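Local coordinates for protein intracellular serine protease (Bacillus licheniformis, PDB 4ZOQ) that forms the N-terminal prodomain of a subtilase-family (S8) lanthipeptide protease that probably acts as a serine endopeptidase, at residues A[54-59]-A[63-68]; A[38-43]-A[82-87]. All coordinates share one frame; numbering follows the deposited sequence.

Contact 1: residues A[54-59]-A[63-68]; sequences HADVIE and FAKVTG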
ATOM      1  N   HIS A  54     -28.046  -8.808  -8.481  1.00 68.49           N
ATOM      2  CA  HIS A  54     -27.000  -8.009  -9.077  1.00 61.08           C
ATOM      3  C   HIS A  54     -25.591  -8.515  -8.824  1.00 59.80           C
ATOM      4  O   HIS A  54     -25.123  -8.676  -7.696  1.00 60.50           O
ATOM      5  CB  HIS A  54     -27.181  -6.531  -8.775  1.00 64.77           C
ATOM      6  CG  HIS A  54     -25.926  -5.747  -8.852  1.00 69.38           C
ATOM      7  ND1 HIS A  54     -25.731  -4.799  -9.843  1.00 78.59           N
ATOM      8  CD2 HIS A  54     -24.996  -5.477  -7.907  1.00 67.93           C
ATOM      9  CE1 HIS A  54     -24.591  -4.170  -9.615  1.00 67.67           C
ATOM     10  NE2 HIS A  54     -24.144  -4.548  -8.434  1.00 73.15           N
ATOM     11  N   ALA A  55     -24.956  -8.771  -9.965  1.00 56.49           N
ATOM     12  CA  ALA A  55     -23.608  -9.274 -10.087  1.00 53.96           C
ATOM     13  C   ALA A  55     -22.668  -8.189 -10.588  1.00 61.93           C
ATOM     14  O   ALA A  55     -22.801  -7.670 -11.708  1.00 66.45           O
ATOM     15  CB  ALA A  55     -23.582 -10.457 -11.034  1.00 50.65           C
ATOM     16  N   ASP A  56     -21.700  -7.868  -9.742  1.00 56.25           N
ATOM     17  CA  ASP A  56     -20.718  -6.843 -10.039  1.00 48.14           C
ATOM     18  C   ASP A  56     -19.425  -7.553 -10.340  1.00 43.46           C
ATOM     19  O   ASP A  56     -18.836  -8.161  -9.461  1.00 49.12           O
ATOM     20  CB  ASP A  56     -20.551  -5.897  -8.860  1.00 51.41           C
ATOM     21  CG  ASP A  56     -19.658  -4.713  -9.177  1.00 54.23           C
ATOM     22  OD1 ASP A  56     -19.000  -4.723 -10.242  1.00 46.45           O
ATOM     23  OD2 ASP A  56     -19.567  -3.798  -8.323  1.00 52.07           O
ATOM     24  N   VAL A  57     -18.987  -7.481 -11.588  1.00 43.30           N
ATOM     25  CA  VAL A  57     -17.846  -8.258 -12.026  1.00 43.92           C
ATOM     26  C   VAL A  57     -16.674  -7.361 -12.294  1.00 46.22           C
ATOM     27  O   VAL A  57     -16.832  -6.288 -12.886  1.00 45.91           O
ATOM     28  CB  VAL A  57     -18.138  -9.050 -13.295  1.00 45.95           C
ATOM     29  CG1 VAL A  57     -17.051 -10.088 -13.523  1.00 42.77           C
ATOM     30  CG2 VAL A  57     -19.479  -9.708 -13.179  1.00 47.66           C
ATOM     31  N   ILE A  58     -15.515  -7.784 -11.790  1.00 43.25           N
ATOM     32  CA  ILE A  58     -14.227  -7.224 -12.167  1.00 39.78           C
ATOM     33  C   ILE A  58     -13.747  -8.001 -13.373  1.00 40.44           C
ATOM     34  O   ILE A  58     -13.188  -9.092 -13.238  1.00 39.03           O
ATOM     35  CB  ILE A  58     -13.183  -7.279 -10.999  1.00 40.52           C
ATOM     36  CG1 ILE A  58     -13.741  -6.619  -9.743  1.00 38.44           C
ATOM     37  CG2 ILE A  58     -11.873  -6.576 -11.383  1.00 38.85           C
ATOM     38  CD1 ILE A  58     -12.949  -6.924  -8.491  1.00 37.33           C
ATOM     39  N   GLU A  59     -13.993  -7.450 -14.557  1.00 48.08           N
ATOM     40  CA  GLU A  59     -13.863  -8.197 -15.813  1.00 47.59           C
ATOM     41  C   GLU A  59     -12.510  -8.860 -16.054  1.00 44.79           C
ATOM     42  O   GLU A  59     -12.435  -9.996 -16.509  1.00 42.90           O
ATOM     43  CB  GLU A  59     -14.128  -7.253 -16.985  1.00 50.37           C
ATOM     44  CG  GLU A  59     -13.945  -7.897 -18.350  1.00 57.02           C
ATOM     45  CD  GLU A  59     -14.378  -6.974 -19.474  1.00 68.87           C
ATOM     46  OE1 GLU A  59     -15.013  -5.935 -19.175  1.00 70.77           O
ATOM     47  OE2 GLU A  59     -14.032  -7.253 -20.646  1.00 75.45           O
ATOM     48  N   PHE A  63     -13.971 -11.991 -11.420  1.00 37.42           N
ATOM     49  CA  PHE A  63     -14.345 -12.126 -10.025  1.00 39.83           C
ATOM     50  C   PHE A  63     -15.500 -11.189  -9.711  1.00 42.09           C
ATOM     51  O   PHE A  63     -15.422  -9.975  -9.935  1.00 43.80           O
ATOM     52  CB  PHE A  63     -13.110 -11.850  -9.144  1.00 40.97           C
ATOM     53  CG  PHE A  63     -13.307 -12.147  -7.681  1.00 42.65           C
ATOM     54  CD1 PHE A  63     -13.618 -13.422  -7.242  1.00 41.14           C
ATOM     55  CD2 PHE A  63     -13.136 -11.141  -6.733  1.00 42.36           C
ATOM     56  CE1 PHE A  63     -13.790 -13.687  -5.895  1.00 42.54           C
ATOM     57  CE2 PHE A  63     -13.302 -11.407  -5.381  1.00 44.83           C
ATOM     58  CZ  PHE A  63     -13.630 -12.687  -4.966  1.00 44.47           C
ATOM     59  N   ALA A  64     -16.571 -11.743  -9.168  1.00 39.94           N
ATOM     60  CA  ALA A  64     -17.802 -10.983  -9.073  1.00 46.04           C
ATOM     61  C   ALA A  64     -18.416 -10.999  -7.687  1.00 43.37           C
ATOM     62  O   ALA A  64     -18.346 -11.996  -6.981  1.00 42.93           O
ATOM     63  CB  ALA A  64     -18.811 -11.505 -10.093  1.00 43.34           C
ATOM     64  N   LYS A  65     -19.054  -9.902  -7.319  1.00 40.75           N
ATOM     65  CA  LYS A  65     -19.825  -9.905  -6.092  1.00 48.40           C
ATOM     66  C   LYS A  65     -21.300  -9.960  -6.487  1.00 53.47           C
ATOM     67  O   LYS A  65     -21.785  -9.157  -7.283  1.00 52.49           O
ATOM     68  CB  LYS A  65     -19.518  -8.678  -5.218  1.00 48.26           C
ATOM     69  CG  LYS A  65     -20.593  -8.359  -4.172  1.00 54.81           C
ATOM     70  CD  LYS A  65     -20.266  -7.109  -3.348  1.00 52.93           C
ATOM     71  CE  LYS A  65     -20.094  -5.883  -4.209  1.00 60.52           C
ATOM     72  NZ  LYS A  65     -21.327  -5.503  -4.959  1.00 75.15           N
ATOM     73  N   VAL A  66     -22.002 -10.952  -5.967  1.00 54.30           N
ATOM     74  CA  VAL A  66     -23.395 -11.128  -6.332  1.00 57.35           C
ATOM     75  C   VAL A  66     -24.242 -10.821  -5.104  1.00 57.76           C
ATOM     76  O   VAL A  66     -24.005 -11.328  -4.010  1.00 54.90           O
ATOM     77  CB  VAL A  66     -23.693 -12.550  -6.877  1.00 51.63           C
ATOM     78  CG1 VAL A  66     -22.957 -12.776  -8.184  1.00 51.69           C
ATOM     79  CG2 VAL A  66     -23.297 -13.602  -5.880  1.00 53.30           C
ATOM     80  N   THR A  67     -25.208  -9.938  -5.293  1.00 58.21           N
ATOM     81  CA  THR A  67     -26.096  -9.525  -4.224  1.00 58.65           C
ATOM     82  C   THR A  67     -27.504  -9.605  -4.765  1.00 61.39           C
ATOM     83  O   THR A  67     -27.737  -9.419  -5.957  1.00 63.56           O
ATOM     84  CB  THR A  67     -25.808  -8.089  -3.724  1.00 61.10           C
ATOM     85  OG1 THR A  67     -26.047  -7.148  -4.781  1.00 62.94           O
ATOM     86  CG2 THR A  67     -24.355  -7.959  -3.268  1.00 61.06           C
ATOM     87  N   GLY A  68     -28.444  -9.921  -3.892  1.00 66.15           N
ATOM     88  CA  GLY A  68     -29.832 -10.037  -4.287  1.00 67.70           C
ATOM     89  C   GLY A  68     -30.625 -10.633  -3.146  1.00 75.88           C
ATOM     90  O   GLY A  68     -30.290 -10.415  -1.979  1.00 69.04           O
TER
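Asp56 and Lys65 face each other as an antiparallel hydrogen-bonded pair, joined by two backbone bonds. Asp56 N donates to Lys65 O at 2.8 Å, almost straight (N-H...O angle 172°), and Lys65 N returns a bond to Asp56 O. On the face carrying both side chains, the lysine chain bends (chi3 58°, chi4 63°). The bend turns NZ across the aspartate, 4.0 Å from Asp56 CB and 4.2 Å from Asp56 OD2, beyond salt-bridge range. That carboxylate pairs instead with Lys121 of the protease chain, and Tyr117 of the same chain bonds to Asp56 O. The two strands form a beta hairpin at one edge of the prodomain's four-stranded antiparallel sheet. At one end, Ile58 N bonds to Phe63 O at 2.9 Å. At the other, His54 and Thr67 exchange backbone bonds, and Thr67 OG1 adds a weak one to His54 O. This hydroxyl sits at the edge of the imidazole, 3.7 Å from His54 CD2. The opposite face is apolar: Val57 CG2 meets Ala64 CB at 3.6 Å, and Ala55 CB meets Val66 CG1 at 3.7 Å. Leu44 and Ala48 of helix 41-49 cover that face, with Leu73 and Phe76 of helix 70-80 packing on Val66.

Contact 2: residues A[38-43]-A[82-87]; sequences VKDKSK and EKVGAD
This is a small apolar contact between the start of one helix and the lead-in to an edge strand of the prodomain, which has an alpha+beta, ferredoxin-like (beta-alpha-beta-beta-alpha-beta) fold, as in subtilase propeptides. Val84 lies just before strand 86-89, and its partners Asp40 and Lys43 lie at the start of helix 41-49. The two segments bury 144 Å² in all, nearly half of it on Val84, the largest share of any residue. One methyl, Val84 CG1, does most of the touching. Lys43 CB lies 3.9 Å from Val84 CG1. The extended lysine chain also lays CD against this methyl, then leads NZ away, 5.2 Å from Val84 CG1. Asp40 occupies the N-cap position but makes no capping bond with its side chain. Its CB lies 3.9 Å from Val84 CG1, and the two side chains run past one another with opposite headings. With chi1 at -59°, the carboxylate is set beside the backbone N of Asp40, and OD2 comes 3.9 Å from Val84 CB. Asp40 and Lys43 are also linked within the helix start, since Lys43 N bonds to Asp40 O at 3.2 Å. Beyond Val84, Gly85 pairs by backbone with Glu36 and Asp87 with Leu34, which brings the second segment into the sheet beside strand 31-35. The nearest approach across the contact is Lys43 CD to Val84 CG1, at 3.7 Å.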
ATOM      1  N   VAL A  38     -12.530 -15.740 -17.889  1.00 54.83           N
ATOM      2  CA  VAL A  38     -13.058 -14.398 -17.784  1.00 57.60           C
ATOM      3  C   VAL A  38     -13.912 -14.079 -19.008  1.00 54.20           C
ATOM      4  O   VAL A  38     -14.674 -13.123 -18.993  1.00 54.51           O
ATOM      5  CB  VAL A  38     -11.928 -13.359 -17.570  1.00 54.43           C
ATOM      6  CG1 VAL A  38     -10.982 -13.813 -16.451  1.00 53.50           C
ATOM      7  CG2 VAL A  38     -11.218 -13.021 -18.876  1.00 45.67           C
ATOM      8  N   LYS A  39     -13.764 -14.844 -20.085  1.00 57.68           N
ATOM      9  CA  LYS A  39     -14.647 -14.634 -21.231  1.00 57.85           C
ATOM     10  C   LYS A  39     -16.099 -14.979 -20.909  1.00 58.90           C
ATOM     11  O   LYS A  39     -16.996 -14.574 -21.643  1.00 58.72           O
ATOM     12  CB  LYS A  39     -14.173 -15.405 -22.465  1.00 52.50           C
ATOM     13  CG  LYS A  39     -12.907 -14.827 -23.082  1.00 62.86           C
ATOM     14  CD  LYS A  39     -13.081 -13.309 -23.213  1.00 64.17           C
ATOM     15  CE  LYS A  39     -12.218 -12.690 -24.298  1.00 72.34           C
ATOM     16  NZ  LYS A  39     -12.910 -11.500 -24.902  1.00 76.13           N
ATOM     17  N   ASP A  40     -16.336 -15.721 -19.825  1.00 55.27           N
ATOM     18  CA  ASP A  40     -17.710 -16.079 -19.467  1.00 54.98           C
ATOM     19  C   ASP A  40     -18.408 -15.028 -18.583  1.00 54.62           C
ATOM     20  O   ASP A  40     -19.432 -15.318 -17.964  1.00 55.26           O
ATOM     21  CB  ASP A  40     -17.764 -17.447 -18.778  1.00 57.29           C
ATOM     22  CG  ASP A  40     -17.198 -18.560 -19.643  1.00 64.40           C
ATOM     23  OD1 ASP A  40     -17.172 -18.392 -20.884  1.00 68.98           O
ATOM     24  OD2 ASP A  40     -16.817 -19.618 -19.090  1.00 58.90           O
ATOM     25  N   LYS A  41     -17.907 -13.797 -18.591  1.00 49.93           N
ATOM     26  CA  LYS A  41     -18.514 -12.728 -17.817  1.00 52.23           C
ATOM     27  C   LYS A  41     -19.933 -12.452 -18.329  1.00 60.46           C
ATOM     28  O   LYS A  41     -20.874 -12.247 -17.552  1.00 57.77           O
ATOM     29  CB  LYS A  41     -17.657 -11.473 -17.886  1.00 52.61           C
ATOM     30  CG  LYS A  41     -18.324 -10.191 -17.410  1.00 55.16           C
ATOM     31  CD  LYS A  41     -17.658  -8.989 -18.057  1.00 52.47           C
ATOM     32  CE  LYS A  41     -18.241  -7.664 -17.593  1.00 56.90           C
ATOM     33  NZ  LYS A  41     -19.321  -7.137 -18.468  1.00 56.09           N
ATOM     34  N   SER A  42     -20.061 -12.430 -19.654  1.00 67.84           N
ATOM     35  CA  SER A  42     -21.344 -12.241 -20.341  1.00 65.17           C
ATOM     36  C   SER A  42     -22.398 -13.286 -19.976  1.00 55.27           C
ATOM     37  O   SER A  42     -23.564 -12.949 -19.862  1.00 57.11           O
ATOM     38  CB  SER A  42     -21.124 -12.237 -21.859  1.00 64.02           C
ATOM     39  OG  SER A  42     -20.459 -13.422 -22.266  1.00 64.78           O
ATOM     40  N   LYS A  43     -21.999 -14.526 -19.724  1.00 58.08           N
ATOM     41  CA  LYS A  43     -22.986 -15.576 -19.540  1.00 56.58           C
ATOM     42  C   LYS A  43     -23.360 -15.527 -18.070  1.00 59.58           C
ATOM     43  O   LYS A  43     -24.410 -16.025 -17.655  1.00 58.17           O
ATOM     44  CB  LYS A  43     -22.391 -16.953 -19.869  1.00 55.52           C
ATOM     45  CG  LYS A  43     -21.963 -17.121 -21.306  1.00 62.36           C
ATOM     46  CD  LYS A  43     -21.523 -18.543 -21.641  1.00 61.11           C
ATOM     47  CE  LYS A  43     -21.299 -18.672 -23.149  1.00 61.39           C
ATOM     48  NZ  LYS A  43     -20.856 -20.027 -23.579  1.00 64.72           N
ATOM     49  N   GLU A  82     -24.533 -24.900 -14.523  1.00 78.00           N
ATOM     50  CA  GLU A  82     -24.802 -25.837 -15.609  1.00 81.11           C
ATOM     51  C   GLU A  82     -24.179 -25.407 -16.936  1.00 81.50           C
ATOM     52  O   GLU A  82     -24.048 -26.218 -17.850  1.00 83.22           O
ATOM     53  CB  GLU A  82     -26.319 -26.003 -15.804  1.00 77.79           C
ATOM     54  CG  GLU A  82     -27.123 -25.869 -14.521  1.00 85.25           C
ATOM     55  CD  GLU A  82     -28.633 -26.034 -14.721  1.00 88.38           C
ATOM     56  OE1 GLU A  82     -29.085 -26.097 -15.886  1.00 89.94           O
ATOM     57  OE2 GLU A  82     -29.374 -26.062 -13.709  1.00 89.85           O
ATOM     58  N   LYS A  83     -23.794 -24.143 -17.062  1.00 79.28           N
ATOM     59  CA  LYS A  83     -23.152 -23.719 -18.306  1.00 76.62           C
ATOM     60  C   LYS A  83     -21.719 -23.233 -18.139  1.00 78.45           C
ATOM     61  O   LYS A  83     -20.854 -23.549 -18.964  1.00 71.97           O
ATOM     62  CB  LYS A  83     -23.977 -22.650 -19.014  1.00 78.36           C
ATOM     63  CG  LYS A  83     -25.363 -23.145 -19.479  1.00 89.60           C
ATOM     64  CD  LYS A  83     -25.780 -22.392 -20.748  1.00 89.66           C
ATOM     65  CE  LYS A  83     -27.149 -22.805 -21.268  1.00 83.08           C
ATOM     66  NZ  LYS A  83     -27.661 -21.767 -22.226  1.00 81.41           N
ATOM     67  N   VAL A  84     -21.437 -22.491 -17.077  1.00 72.70           N
ATOM     68  CA  VAL A  84     -20.069 -22.018 -16.926  1.00 75.03           C
ATOM     69  C   VAL A  84     -19.447 -22.479 -15.607  1.00 74.34           C
ATOM     70  O   VAL A  84     -20.146 -22.714 -14.605  1.00 67.15           O
ATOM     71  CB  VAL A  84     -19.997 -20.490 -17.028  1.00 71.74           C
ATOM     72  CG1 VAL A  84     -20.631 -20.034 -18.344  1.00 71.49           C
ATOM     73  CG2 VAL A  84     -20.693 -19.855 -15.858  1.00 69.78           C
ATOM     74  N   GLY A  85     -18.124 -22.624 -15.616  1.00 71.51           N
ATOM     75  CA  GLY A  85     -17.419 -23.050 -14.418  1.00 66.78           C
ATOM     76  C   GLY A  85     -17.034 -21.870 -13.544  1.00 61.09           C
ATOM     77  O   GLY A  85     -16.337 -20.957 -13.989  1.00 54.56           O
ATOM     78  N   ALA A  86     -17.526 -21.871 -12.309  1.00 57.95           N
ATOM     79  CA  ALA A  86     -17.171 -20.848 -11.330  1.00 59.53           C
ATOM     80  C   ALA A  86     -17.116 -21.429  -9.913  1.00 58.10           C
ATOM     81  O   ALA A  86     -17.863 -22.353  -9.594  1.00 65.42           O
ATOM     82  CB  ALA A  86     -18.153 -19.698 -11.397  1.00 57.28           C
ATOM     83  N   ASP A  87     -16.264 -20.880  -9.054  1.00 54.94           N
ATOM     84  CA  ASP A  87     -16.244 -21.285  -7.643  1.00 54.82           C
ATOM     85  C   ASP A  87     -16.914 -20.164  -6.857  1.00 50.02           C
ATOM     86  O   ASP A  87     -16.798 -18.999  -7.231  1.00 49.44           O
ATOM     87  CB  ASP A  87     -14.811 -21.550  -7.135  1.00 48.77           C
ATOM     88  CG  ASP A  87     -14.042 -22.538  -8.006  1.00 57.02           C
ATOM     89  OD1 ASP A  87     -14.675 -23.367  -8.690  1.00 72.74           O
ATOM     90  OD2 ASP A  87     -12.797 -22.476  -8.035  1.00 60.08           O
TER

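In the fold
The centres of contacts 1 and 2 lie about 12 Å apart, and both segments of contact 1 fall in the sequence between those of contact 2. Both reach the same sheet, at its two outermost strands, 54-58 and 86-89. Helix 41-49 connects them: its first turn belongs to contact 2, and the chain then runs on into strand 54-58. They also touch directly. Glu59 O lies 3.6 Å from Val38 CB, and Glu59 CG lies 3.9 Å from Lys41 CD. Both contacts border the protease chain. Contact 1 meets it through polar bonds and packing, while at contact 2 Val38 packs on Arg157 and Asp87 on Val150 of that chain.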